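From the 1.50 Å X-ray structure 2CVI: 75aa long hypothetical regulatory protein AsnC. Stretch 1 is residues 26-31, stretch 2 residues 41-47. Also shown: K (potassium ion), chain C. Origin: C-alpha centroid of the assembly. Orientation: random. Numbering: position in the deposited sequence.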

ATOM      1  N   PRO A  26       7.086  17.469  -0.706  1.00 23.87           N
ATOM      2  CA  PRO A  26       7.409  17.084  -2.072  1.00 22.96           C
ATOM      3  C   PRO A  26       7.674  15.593  -2.349  1.00 22.33           C
ATOM      4  O   PRO A  26       7.355  15.092  -3.413  1.00 23.56           O
ATOM      5  CB  PRO A  26       8.583  18.020  -2.418  1.00 23.80           C
ATOM      6  CG  PRO A  26       9.221  18.252  -1.135  1.00 25.04           C
ATOM      7  CD  PRO A  26       8.076  18.419  -0.161  1.00 24.95           C
ATOM      8  N   GLU A  27       8.218  14.894  -1.368  1.00 20.75           N
ATOM      9  CA  GLU A  27       8.495  13.484  -1.546  1.00 20.58           C
ATOM     10  C   GLU A  27       7.226  12.625  -1.593  1.00 19.46           C
ATOM     11  O   GLU A  27       7.244  11.534  -2.158  1.00 16.60           O
ATOM     12  CB  GLU A  27       9.328  12.960  -0.383  1.00 22.67           C
ATOM     13  CG  GLU A  27      10.724  13.541  -0.292  1.00 27.18           C
ATOM     14  CD  GLU A  27      10.789  14.868   0.441  1.00 27.35           C
ATOM     15  OE1 GLU A  27       9.733  15.401   0.909  1.00 26.26           O
ATOM     16  OE2 GLU A  27      11.934  15.364   0.545  1.00 28.00           O
ATOM     17  N   VAL A  28       6.165  13.104  -0.942  1.00 16.80           N
ATOM     18  CA  VAL A  28       4.933  12.351  -0.821  1.00 16.38           C
ATOM     19  C   VAL A  28       4.045  12.520  -2.033  1.00 16.05           C
ATOM     20  O   VAL A  28       3.600  13.645  -2.332  1.00 17.23           O
ATOM     21  CB  VAL A  28       4.173  12.728   0.459  1.00 16.10           C
ATOM     22  CG1 VAL A  28       2.831  11.995   0.505  1.00 15.64           C
ATOM     23  CG2 VAL A  28       5.023  12.370   1.671  1.00 18.36           C
ATOM     24  N   LYS A  29       3.782  11.399  -2.702  1.00 14.95           N
ATOM     25  CA  LYS A  29       2.991  11.430  -3.922  1.00 16.02           C
ATOM     26  C   LYS A  29       1.550  11.039  -3.760  1.00 17.12           C
ATOM     27  O   LYS A  29       0.683  11.527  -4.507  1.00 18.61           O
ATOM     28  CB  LYS A  29       3.635  10.554  -4.995  1.00 17.77           C
ATOM     29  CG  LYS A  29       5.113  10.893  -5.253  1.00 18.95           C
ATOM     30  CD  LYS A  29       5.350  12.407  -5.476  1.00 19.38           C
ATOM     31  CE  LYS A  29       6.849  12.825  -5.600  1.00 22.98           C
ATOM     32  NZ  LYS A  29       7.475  12.447  -6.866  1.00 24.65           N
ATOM     33  N   GLU A  30       1.274  10.158  -2.800  1.00 16.23           N
ATOM     34  CA  GLU A  30      -0.087   9.702  -2.538  1.00 16.25           C
ATOM     35  C   GLU A  30      -0.141   9.339  -1.070  1.00 16.31           C
ATOM     36  O   GLU A  30       0.869   8.940  -0.496  1.00 16.45           O
ATOM     37  CB  GLU A  30      -0.425   8.407  -3.295  1.00 18.01           C
ATOM     38  CG  GLU A  30      -0.219   8.492  -4.770  1.00 19.68           C
ATOM     39  CD  GLU A  30      -0.373   7.153  -5.448  1.00 22.57           C
ATOM     40  OE1 GLU A  30      -0.918   6.211  -4.833  1.00 24.94           O
ATOM     41  OE2 GLU A  30       0.047   7.054  -6.618  1.00 24.75           O
ATOM     42  N   ALA A  31      -1.317   9.480  -0.474  1.00 16.46           N
ATOM     43  CA  ALA A  31      -1.525   9.128   0.926  1.00 17.12           C
ATOM     44  C   ALA A  31      -2.965   8.626   1.078  1.00 16.60           C
ATOM     45  O   ALA A  31      -3.916   9.120   0.423  1.00 18.11           O
ATOM     46  CB  ALA A  31      -1.311  10.327   1.841  1.00 17.42           C
ATOM     47  N   ILE A  41      -1.147   4.864   4.735  1.00 14.89           N
ATOM     48  CA  ILE A  41      -0.190   4.343   3.758  1.00 15.34           C
ATOM     49  C   ILE A  41       0.190   5.518   2.869  1.00 15.86           C
ATOM     50  O   ILE A  41      -0.667   6.216   2.343  1.00 15.15           O
ATOM     51  CB  ILE A  41      -0.768   3.283   2.859  1.00 17.22           C
ATOM     52  CG1 ILE A  41      -1.108   2.051   3.664  1.00 20.71           C
ATOM     53  CG2 ILE A  41       0.305   2.907   1.752  1.00 18.49           C
ATOM     54  CD1 ILE A  41      -1.680   0.955   2.821  1.00 21.99           C
ATOM     55  N   VAL A  42       1.485   5.720   2.690  1.00 14.09           N
ATOM     56  CA  VAL A  42       1.961   6.831   1.884  1.00 15.68           C
ATOM     57  C   VAL A  42       2.940   6.323   0.829  1.00 14.95           C
ATOM     58  O   VAL A  42       3.763   5.435   1.100  1.00 15.68           O
ATOM     59  CB  VAL A  42       2.625   7.883   2.796  1.00 19.30           C
ATOM     60  CG1 VAL A  42       1.712   8.119   4.030  1.00 21.34           C
ATOM     61  CG2 VAL A  42       4.011   7.461   3.220  1.00 24.43           C
ATOM     62  N   LYS A  43       2.805   6.815  -0.400  1.00 12.86           N
ATOM     63  CA  LYS A  43       3.711   6.427  -1.487  1.00 14.24           C
ATOM     64  C   LYS A  43       4.668   7.600  -1.626  1.00 15.53           C
ATOM     65  O   LYS A  43       4.246   8.744  -1.804  1.00 15.66           O
ATOM     66  CB  LYS A  43       2.994   6.200  -2.852  1.00 14.67           C
ATOM     67  CG  LYS A  43       3.933   5.578  -3.926  1.00 17.60           C
ATOM     68  CD  LYS A  43       3.273   5.430  -5.323  1.00 17.02           C
ATOM     69  CE  LYS A  43       4.165   4.651  -6.283  1.00 19.07           C
ATOM     70  NZ  LYS A  43       3.645   4.824  -7.682  1.00 21.00           N
ATOM     71  N   VAL A  44       5.962   7.310  -1.533  1.00 14.58           N
ATOM     72  CA  VAL A  44       6.988   8.339  -1.693  1.00 15.34           C
ATOM     73  C   VAL A  44       7.963   7.978  -2.807  1.00 16.70           C
ATOM     74  O   VAL A  44       8.150   6.811  -3.166  1.00 15.92           O
ATOM     75  CB  VAL A  44       7.833   8.516  -0.419  1.00 16.31           C
ATOM     76  CG1 VAL A  44       6.985   9.011   0.717  1.00 17.52           C
ATOM     77  CG2 VAL A  44       8.480   7.216  -0.045  1.00 16.55           C
ATOM     78  N   GLU A  45       8.520   9.027  -3.406  1.00 16.03           N
ATOM     79  CA  GLU A  45       9.568   8.896  -4.417  1.00 16.69           C
ATOM     80  C   GLU A  45      10.696   9.850  -3.980  1.00 17.35           C
ATOM     81  O   GLU A  45      10.458  11.018  -3.642  1.00 18.62           O
ATOM     82  CB  GLU A  45       9.035   9.261  -5.831  1.00 18.66           C
ATOM     83  CG  GLU A  45       7.986   8.281  -6.342  1.00 19.83           C
ATOM     84  CD  GLU A  45       7.324   8.703  -7.661  1.00 24.41           C
ATOM     85  OE1 GLU A  45       7.381   9.899  -8.001  1.00 25.27           O
ATOM     86  OE2 GLU A  45       6.746   7.831  -8.333  1.00 25.80           O
ATOM     87  N   THR A  46      11.918   9.334  -3.979  1.00 16.43           N
ATOM     88  CA  THR A  46      13.107  10.104  -3.595  1.00 16.77           C
ATOM     89  C   THR A  46      14.224   9.839  -4.600  1.00 16.86           C
ATOM     90  O   THR A  46      14.191   8.844  -5.322  1.00 17.72           O
ATOM     91  CB  THR A  46      13.593   9.742  -2.164  1.00 17.41           C
ATOM     92  OG1 THR A  46      13.947   8.356  -2.097  1.00 18.51           O
ATOM     93  CG2 THR A  46      12.499  10.079  -1.118  1.00 18.17           C
ATOM     94  N   ASP A  47      15.224  10.717  -4.637  1.00 18.42           N
ATOM     95  CA  ASP A  47      16.315  10.536  -5.585  1.00 20.69           C
ATOM     96  C   ASP A  47      17.151   9.296  -5.300  1.00 20.20           C
ATOM     97  O   ASP A  47      17.548   8.550  -6.206  1.00 23.03           O
ATOM     98  CB  ASP A  47      17.216  11.771  -5.540  1.00 24.18           C
ATOM     99  CG  ASP A  47      16.535  13.009  -6.076  1.00 29.46           C
ATOM    100  OD1 ASP A  47      15.466  12.883  -6.717  1.00 32.55           O
ATOM    101  OD2 ASP A  47      17.086  14.116  -5.867  1.00 32.36           O
TER
HETATM  102  K     K C1091       3.294  16.106  -2.443  1.00 22.04           K
HETATM  103  O   HOH W   1       0.819   4.994  -7.932  1.00 22.80           O
HETATM  104  O   HOH W   2       4.673  19.062  -2.469  1.00 26.65           O

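The two stretches are neighbouring antiparallel strands, their axes 161° apart in direction and 4.6 Å apart at closest approach, and together they bury 479 Å² of surface. Backbone hydrogen bonds supply the framework, and side chains fill in on both faces of the sheet.

Ile-41 contributes through its main chain: its carbonyl receives a CA-H...O contact from Ala-31, with CA of Ala-31 3.4 Å from O of Ile-41. Its own side chain, though buried, leads away from stretch 1, so this branched apolar residue is not packing against the partner strand.

Val-42 faces Ala-31 in a non-hydrogen-bonded pair, where the backbones draw close, CA to CA 4.3 Å. The methyl CB of Ala-31 lies 4.3 Å from CG1 of Val-42, a small side chain beside a branched one. CA of Val-42 also makes a CA-H...O contact with O of Glu-30, at 3.4 Å.

Lys-43 is the centre of the ladder. Its N donates to O of Glu-30 at 2.9 Å, and its O accepts two bonds, a short one from N of Lys-29 (2.8 Å) and a weak one from N of Glu-30 (3.4 Å). This shared acceptor marks a beta bulge: stretch 1 fits an extra residue, Lys-29, between the pairs Val-28–Val-44 and Glu-30–Lys-43, and its psi of -30° departs from the extended conformation. The all-t side chain of Lys-43 runs beside Glu-30, whose OE2 comes within 3.8 Å of CD of Lys-43. The charges stop short of a salt bridge, with OE2 of Glu-30 4.4 Å from NZ of Lys-43, but water 1 bridges them, its O 2.6 Å from OE2 of Glu-30 and 2.8 Å from NZ of Lys-43, which donates to it. Long polar chains suit this partly exposed face, offering methylenes for packing and charged ends for water.

Val-44 returns to the face of Val-42, Ala-31 and Val-28. Its CG1 packs 4.0 Å from CG2 of Val-28; both valines are buried, a fitting place for compact apolar side chains. The carbonyl of Val-28, meanwhile, binds potassium, O to K 2.5 Å.

Glu-45 binds twice. Its N donates to O of Glu-27 at 3.1 Å, and its OE1 forms a salt bridge with NZ of Lys-29 at 2.8 Å. The flexible lysine starts sideways from the exposed bulge, yet its length brings the ammonium to the carboxylate.

Thr-46 closes the contact with its methyl, CG2 lying 4.0 Å from CG of Glu-27. Threonine suits this buried place because its methyl meets the aliphatic part of Glu-27 while OG1 is hydrogen-bonded just outside the stretches, so the hydroxyl is not left unsatisfied. Asp-47, beyond the strand, makes no contact with stretch 1.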